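Local coordinates for protein Dhd127_a (Synthetic construct, PDB 6DLM) that is a computationally designed helical hairpin that pairs with its partner chain to form a heterodimer of coiled-coil type, made as one of a set of orthogonal pairs, at residues Y6-L11 / R68-R73; R20-L25 / R54-A59. All coordinates share one frame; numbering follows the deposited sequence.

Contact 1 of 2, residues Y6-L11 / R68-R73; sequences YLLKEL and REIRER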
loop_
_atom_site.group_PDB
_atom_site.type_symbol
_atom_site.label_atom_id
_atom_site.label_comp_id
_atom_site.label_asym_id
_atom_site.label_seq_id
_atom_site.Cartn_x
_atom_site.Cartn_y
_atom_site.Cartn_z
ATOM N N TYR A 6 21.721 -7.298 3.526
ATOM C CA TYR A 6 20.715 -7.311 4.581
ATOM C C TYR A 6 19.619 -6.285 4.258
ATOM O O TYR A 6 18.441 -6.592 4.400
ATOM C CB TYR A 6 21.311 -6.975 5.944
ATOM C CG TYR A 6 22.521 -7.777 6.338
ATOM C CD1 TYR A 6 23.499 -7.217 7.141
ATOM C CD2 TYR A 6 22.693 -9.078 5.911
ATOM C CE1 TYR A 6 24.612 -7.930 7.511
ATOM C CE2 TYR A 6 23.808 -9.805 6.279
ATOM C CZ TYR A 6 24.764 -9.220 7.080
ATOM O OH TYR A 6 25.888 -9.911 7.462
ATOM N N LEU A 7 20.022 -5.099 3.810
ATOM C CA LEU A 7 19.063 -4.069 3.448
ATOM C C LEU A 7 18.155 -4.491 2.295
ATOM O O LEU A 7 16.970 -4.233 2.340
ATOM C CB LEU A 7 19.777 -2.786 3.037
ATOM C CG LEU A 7 20.115 -1.831 4.167
ATOM C CD1 LEU A 7 21.136 -0.816 3.687
ATOM C CD2 LEU A 7 18.862 -1.143 4.685
ATOM N N LEU A 8 18.711 -5.095 1.254
ATOM C CA LEU A 8 17.876 -5.522 0.134
ATOM C C LEU A 8 16.854 -6.580 0.555
ATOM O O LEU A 8 15.712 -6.518 0.154
ATOM C CB LEU A 8 18.731 -6.014 -1.024
ATOM C CG LEU A 8 19.591 -4.896 -1.609
ATOM C CD1 LEU A 8 20.521 -5.445 -2.676
ATOM C CD2 LEU A 8 18.717 -3.792 -2.170
ATOM N N LYS A 9 17.265 -7.564 1.344
ATOM C CA LYS A 9 16.309 -8.529 1.861
ATOM C C LYS A 9 15.282 -7.853 2.806
ATOM O O LYS A 9 14.112 -8.184 2.756
ATOM C CB LYS A 9 17.027 -9.697 2.534
ATOM C CG LYS A 9 17.716 -10.621 1.540
ATOM C CD LYS A 9 18.608 -11.626 2.247
ATOM C CE LYS A 9 18.873 -12.839 1.383
ATOM N NZ LYS A 9 19.091 -12.462 -0.034
ATOM N N GLU A 10 15.715 -6.929 3.665
ATOM C CA GLU A 10 14.799 -6.214 4.538
ATOM C C GLU A 10 13.808 -5.418 3.690
ATOM O O GLU A 10 12.627 -5.383 3.995
ATOM C CB GLU A 10 15.562 -5.286 5.486
ATOM C CG GLU A 10 14.663 -4.459 6.396
ATOM C CD GLU A 10 15.382 -3.859 7.601
ATOM O OE1 GLU A 10 14.906 -2.828 8.108
ATOM O OE2 GLU A 10 16.395 -4.419 8.041
ATOM N N LEU A 11 14.284 -4.795 2.618
ATOM C CA LEU A 11 13.399 -4.056 1.749
ATOM C C LEU A 11 12.339 -4.988 1.139
ATOM O O LEU A 11 11.214 -4.634 1.043
ATOM C CB LEU A 11 14.197 -3.365 0.652
ATOM C CG LEU A 11 13.409 -2.527 -0.319
ATOM C CD1 LEU A 11 12.556 -1.508 0.405
ATOM C CD2 LEU A 11 14.319 -1.839 -1.314
ATOM N N ARG A 68 16.720 5.275 1.531
ATOM C CA ARG A 68 17.782 6.210 1.884
ATOM C C ARG A 68 19.015 5.457 2.383
ATOM O O ARG A 68 20.114 5.760 1.964
ATOM C CB ARG A 68 17.318 7.188 2.950
ATOM C CG ARG A 68 18.402 8.154 3.409
ATOM C CD ARG A 68 17.921 9.024 4.551
ATOM N NE ARG A 68 17.441 8.206 5.653
ATOM C CZ ARG A 68 18.235 7.595 6.523
ATOM N NH1 ARG A 68 19.547 7.727 6.422
ATOM N NH2 ARG A 68 17.716 6.850 7.486
ATOM N N GLU A 69 18.844 4.456 3.237
ATOM C CA GLU A 69 19.986 3.679 3.687
ATOM C C GLU A 69 20.671 2.998 2.493
ATOM O O GLU A 69 21.885 2.985 2.423
ATOM C CB GLU A 69 19.547 2.625 4.701
ATOM C CG GLU A 69 18.999 3.194 5.995
ATOM C CD GLU A 69 20.089 3.509 6.996
ATOM O OE1 GLU A 69 21.268 3.339 6.658
ATOM O OE2 GLU A 69 19.761 3.931 8.114
ATOM N N ILE A 70 19.890 2.466 1.563
ATOM C CA ILE A 70 20.472 1.820 0.403
ATOM C C ILE A 70 21.255 2.814 -0.447
ATOM O O ILE A 70 22.383 2.539 -0.809
ATOM C CB ILE A 70 19.413 1.119 -0.451
ATOM C CG1 ILE A 70 18.876 -0.103 0.291
ATOM C CG2 ILE A 70 20.005 0.692 -1.784
ATOM C CD1 ILE A 70 17.547 -0.586 -0.220
ATOM N N ARG A 71 20.715 4.006 -0.673
ATOM C CA ARG A 71 21.426 5.012 -1.460
ATOM C C ARG A 71 22.717 5.478 -0.793
ATOM O O ARG A 71 23.752 5.531 -1.426
ATOM C CB ARG A 71 20.541 6.233 -1.713
ATOM C CG ARG A 71 19.303 5.938 -2.519
ATOM C CD ARG A 71 18.679 7.212 -3.061
ATOM N NE ARG A 71 17.580 6.902 -3.964
ATOM C CZ ARG A 71 16.305 6.878 -3.610
ATOM N NH1 ARG A 71 15.950 7.167 -2.370
ATOM N NH2 ARG A 71 15.383 6.580 -4.503
ATOM N N GLU A 72 22.659 5.707 0.514
ATOM C CA GLU A 72 23.827 6.149 1.277
ATOM C C GLU A 72 24.965 5.121 1.204
ATOM O O GLU A 72 26.120 5.498 1.221
ATOM C CB GLU A 72 23.462 6.440 2.730
ATOM C CG GLU A 72 22.469 7.575 2.891
ATOM C CD GLU A 72 22.175 7.901 4.341
ATOM O OE1 GLU A 72 22.570 7.112 5.222
ATOM O OE2 GLU A 72 21.546 8.947 4.599
ATOM N N ARG A 73 24.606 3.854 1.138
ATOM C CA ARG A 73 25.587 2.797 1.011
ATOM C C ARG A 73 26.047 2.463 -0.436
ATOM O O ARG A 73 26.963 1.679 -0.589
ATOM C CB ARG A 73 25.100 1.565 1.778
ATOM C CG ARG A 73 25.059 1.824 3.277
ATOM C CD ARG A 73 24.197 0.848 4.062
ATOM N NE ARG A 73 23.768 1.416 5.337
ATOM C CZ ARG A 73 24.419 1.268 6.481
ATOM N NH1 ARG A 73 25.543 0.574 6.521
ATOM N NH2 ARG A 73 23.958 1.827 7.584
#
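Helices 6-11 and 68-73 run antiparallel, their axes 10.3 Å apart at a signed crossing angle of -157°, with Leu7 facing Ile70. The two methyls of Leu7 straddle Glu69 CB, CD2 at 3.8 Å, and CD1 also comes within 3.5 Å of Arg73 CD, the side chains crossing at about a right angle. A forked apolar end suits this place because it lies against the aliphatic portions of Glu69 and Arg73 as well as Ile70. Arg73 NH2 donates to Glu69 OE1 over 3.2 Å; the oxygen lies in the guanidinium plane, while the donor comes from the syn side, 31° out of the carboxylate plane. Arg73 NE adds a weak bond to the same OE1. Both helices form one hairpin of the designed coiled-coil heterodimer, and Ile8 of the partner chain also packs on Ile70. Ile70 turns CG1 anti to its carbonyl carbon (chi1 -70°), 3.9 Å from Leu7 CB. Its CD1 reaches Leu11 CD2, 3.6 Å away, and Leu8 CD2 at 3.9 Å; the Ile70 side chain crosses both leucines at about a right angle. An alanine here would probably leave both CD2 methyls without their packing partner and open a gap beside Leu7 CB. Arg68 joins by a long salt bridge from NH2 to Glu69 OE2, its NH1 bonding Glu72 OE2.

Contact 2 of 2, residues R20-L25 / R54-A59; sequences RLLERL and RELEKA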
loop_
_atom_site.group_PDB
_atom_site.type_symbol
_atom_site.label_atom_id
_atom_site.label_comp_id
_atom_site.label_asym_id
_atom_site.label_seq_id
_atom_site.Cartn_x
_atom_site.Cartn_y
_atom_site.Cartn_z
ATOM N N ARG A 20 0.520 -6.804 1.621
ATOM C CA ARG A 20 -0.502 -7.547 2.347
ATOM C C ARG A 20 -1.475 -6.628 3.097
ATOM O O ARG A 20 -2.670 -6.843 3.049
ATOM C CB ARG A 20 0.115 -8.540 3.335
ATOM C CG ARG A 20 0.904 -9.659 2.681
ATOM C CD ARG A 20 1.379 -10.683 3.709
ATOM N NE ARG A 20 2.293 -10.114 4.689
ATOM C CZ ARG A 20 3.616 -10.172 4.608
ATOM N NH1 ARG A 20 4.197 -10.772 3.584
ATOM N NH2 ARG A 20 4.360 -9.623 5.545
ATOM N N LEU A 21 -0.931 -5.588 3.726
ATOM C CA LEU A 21 -1.732 -4.611 4.453
ATOM C C LEU A 21 -2.676 -3.857 3.528
ATOM O O LEU A 21 -3.825 -3.634 3.847
ATOM C CB LEU A 21 -0.827 -3.579 5.107
ATOM C CG LEU A 21 -0.232 -3.863 6.468
ATOM C CD1 LEU A 21 0.159 -2.533 7.091
ATOM C CD2 LEU A 21 -1.232 -4.580 7.357
ATOM N N LEU A 22 -2.160 -3.460 2.377
ATOM C CA LEU A 22 -2.963 -2.745 1.391
ATOM C C LEU A 22 -4.097 -3.655 0.927
ATOM O O LEU A 22 -5.234 -3.223 0.853
ATOM C CB LEU A 22 -2.149 -2.337 0.172
ATOM C CG LEU A 22 -1.111 -1.249 0.406
ATOM C CD1 LEU A 22 -0.084 -1.258 -0.707
ATOM C CD2 LEU A 22 -1.785 0.107 0.498
ATOM N N GLU A 23 -3.785 -4.911 0.645
ATOM C CA GLU A 23 -4.822 -5.854 0.233
ATOM C C GLU A 23 -5.870 -6.008 1.351
ATOM O O GLU A 23 -7.052 -6.089 1.058
ATOM C CB GLU A 23 -4.220 -7.206 -0.168
ATOM C CG GLU A 23 -3.307 -7.119 -1.377
ATOM C CD GLU A 23 -2.536 -8.404 -1.655
ATOM O OE1 GLU A 23 -2.405 -8.765 -2.831
ATOM O OE2 GLU A 23 -2.057 -9.044 -0.705
ATOM N N ARG A 24 -5.424 -6.030 2.598
ATOM C CA ARG A 24 -6.339 -6.103 3.723
ATOM C C ARG A 24 -7.238 -4.864 3.795
ATOM O O ARG A 24 -8.434 -4.984 3.984
ATOM C CB ARG A 24 -5.557 -6.236 5.023
ATOM C CG ARG A 24 -6.415 -6.280 6.262
ATOM C CD ARG A 24 -5.554 -6.559 7.480
ATOM N NE ARG A 24 -6.091 -5.947 8.680
ATOM C CZ ARG A 24 -5.363 -5.652 9.746
ATOM N NH1 ARG A 24 -4.066 -5.916 9.757
ATOM N NH2 ARG A 24 -5.932 -5.100 10.800
ATOM N N LEU A 25 -6.665 -3.676 3.618
ATOM C CA LEU A 25 -7.452 -2.460 3.633
ATOM C C LEU A 25 -8.501 -2.448 2.517
ATOM O O LEU A 25 -9.643 -2.081 2.763
ATOM C CB LEU A 25 -6.531 -1.254 3.482
ATOM C CG LEU A 25 -7.207 0.092 3.230
ATOM C CD1 LEU A 25 -8.167 0.430 4.352
ATOM C CD2 LEU A 25 -6.171 1.189 3.070
ATOM N N ARG A 54 -3.250 4.541 9.138
ATOM C CA ARG A 54 -2.144 5.038 9.946
ATOM C C ARG A 54 -0.962 4.094 9.858
ATOM O O ARG A 54 0.156 4.501 9.612
ATOM C CB ARG A 54 -2.581 5.127 11.410
ATOM C CG ARG A 54 -1.750 6.076 12.261
ATOM C CD ARG A 54 -1.952 5.896 13.769
ATOM N NE ARG A 54 -3.326 5.578 14.158
ATOM C CZ ARG A 54 -4.378 6.341 13.888
ATOM N NH1 ARG A 54 -5.584 5.965 14.281
ATOM N NH2 ARG A 54 -4.227 7.469 13.210
ATOM N N GLU A 55 -1.241 2.805 9.965
ATOM C CA GLU A 55 -0.198 1.801 9.864
ATOM C C GLU A 55 0.431 1.775 8.464
ATOM O O GLU A 55 1.623 1.562 8.324
ATOM C CB GLU A 55 -0.732 0.435 10.279
ATOM C CG GLU A 55 -1.201 0.425 11.726
ATOM C CD GLU A 55 -0.093 0.803 12.700
ATOM O OE1 GLU A 55 0.966 0.159 12.655
ATOM O OE2 GLU A 55 -0.277 1.734 13.510
ATOM N N LEU A 56 -0.395 1.927 7.435
ATOM C CA LEU A 56 0.108 1.940 6.068
ATOM C C LEU A 56 1.025 3.146 5.799
ATOM O O LEU A 56 2.066 3.015 5.187
ATOM C CB LEU A 56 -1.057 1.922 5.089
ATOM C CG LEU A 56 -1.595 0.514 4.859
ATOM C CD1 LEU A 56 -3.021 0.536 4.357
ATOM C CD2 LEU A 56 -0.679 -0.216 3.895
ATOM N N GLU A 57 0.626 4.318 6.275
ATOM C CA GLU A 57 1.432 5.511 6.108
ATOM C C GLU A 57 2.793 5.309 6.783
ATOM O O GLU A 57 3.805 5.660 6.212
ATOM C CB GLU A 57 0.723 6.720 6.713
ATOM C CG GLU A 57 -0.536 7.108 5.979
ATOM C CD GLU A 57 -1.394 8.090 6.748
ATOM O OE1 GLU A 57 -1.081 8.388 7.919
ATOM O OE2 GLU A 57 -2.396 8.555 6.183
ATOM N N LYS A 58 2.775 4.723 7.968
ATOM C CA LYS A 58 3.991 4.422 8.702
ATOM C C LYS A 58 4.872 3.422 7.927
ATOM O O LYS A 58 6.076 3.609 7.847
ATOM C CB LYS A 58 3.625 3.888 10.085
ATOM C CG LYS A 58 4.726 3.135 10.798
ATOM C CD LYS A 58 4.315 2.812 12.229
ATOM C CE LYS A 58 4.998 1.562 12.735
ATOM N NZ LYS A 58 4.434 0.343 12.094
ATOM N N ALA A 59 4.268 2.389 7.351
ATOM C CA ALA A 59 5.025 1.420 6.555
ATOM C C ALA A 59 5.677 2.080 5.326
ATOM O O ALA A 59 6.824 1.810 5.015
ATOM C CB ALA A 59 4.136 0.270 6.129
#
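The middle of a two-helix hairpin is closed here by a leucine cluster, in which Leu56 of helix 54-59 enters among Leu21, Leu22 and Leu25 of helix 20-25. The helices are antiparallel, with axes 10.3 Å apart and a signed crossing angle of -156°. Leu56 and Leu21 slide past each other in opposite directions, and Leu56 CD2 lies 3.6 Å from Leu21 CB. The same methyl is also 3.6 Å from Leu22 CD2, so it is held between two successive residues of the facing helix. The other branch goes to the next turn: Leu56 CD1 touches Leu25 CD2 at 3.5 Å, slightly tighter than ordinary van der Waals contact. In Leu25, CG stands anti to the backbone N (chi1 170°) and beside the carbonyl carbon, from where CD2 meets that methyl. Leucine suits the buried places of Leu22, Leu25 and Leu56, since its forked end can touch two neighbours at once and has no polar atom to satisfy; Leu21, partly exposed, stands at the border of the core. There Leu21 CD1 approaches Glu55 CB at 4.4 Å. Thus the aliphatic base of Glu55 borders the apolar layer, while the end of its chain leads away from the facing helix. The partner chain covers another side of the cluster, its Ile22 packing on Leu22 and its Leu26 on Leu56. Such a layer of interdigitating leucines, shared between a hairpin and its partner, is typical of the core of a designed helical bundle.

Contacts 1 and 2 join the same two helices, 3-37 and 44-73, at different levels of one hairpin. The centre of contact 2 sits about 2 Å from the centre of the chain, whereas that of contact 1 lies about 19 Å from it, near the chain termini. The two contact centres are about 21 Å apart, and the nearest atoms, at about 8 Å, do not touch. The spacing of the helix axes is the same in both and the crossing angles differ by a single degree, so the helix pairing is nearly unchanged between these levels. Residues of both contacts pack against the partner chain, which places them along the heterodimer interface.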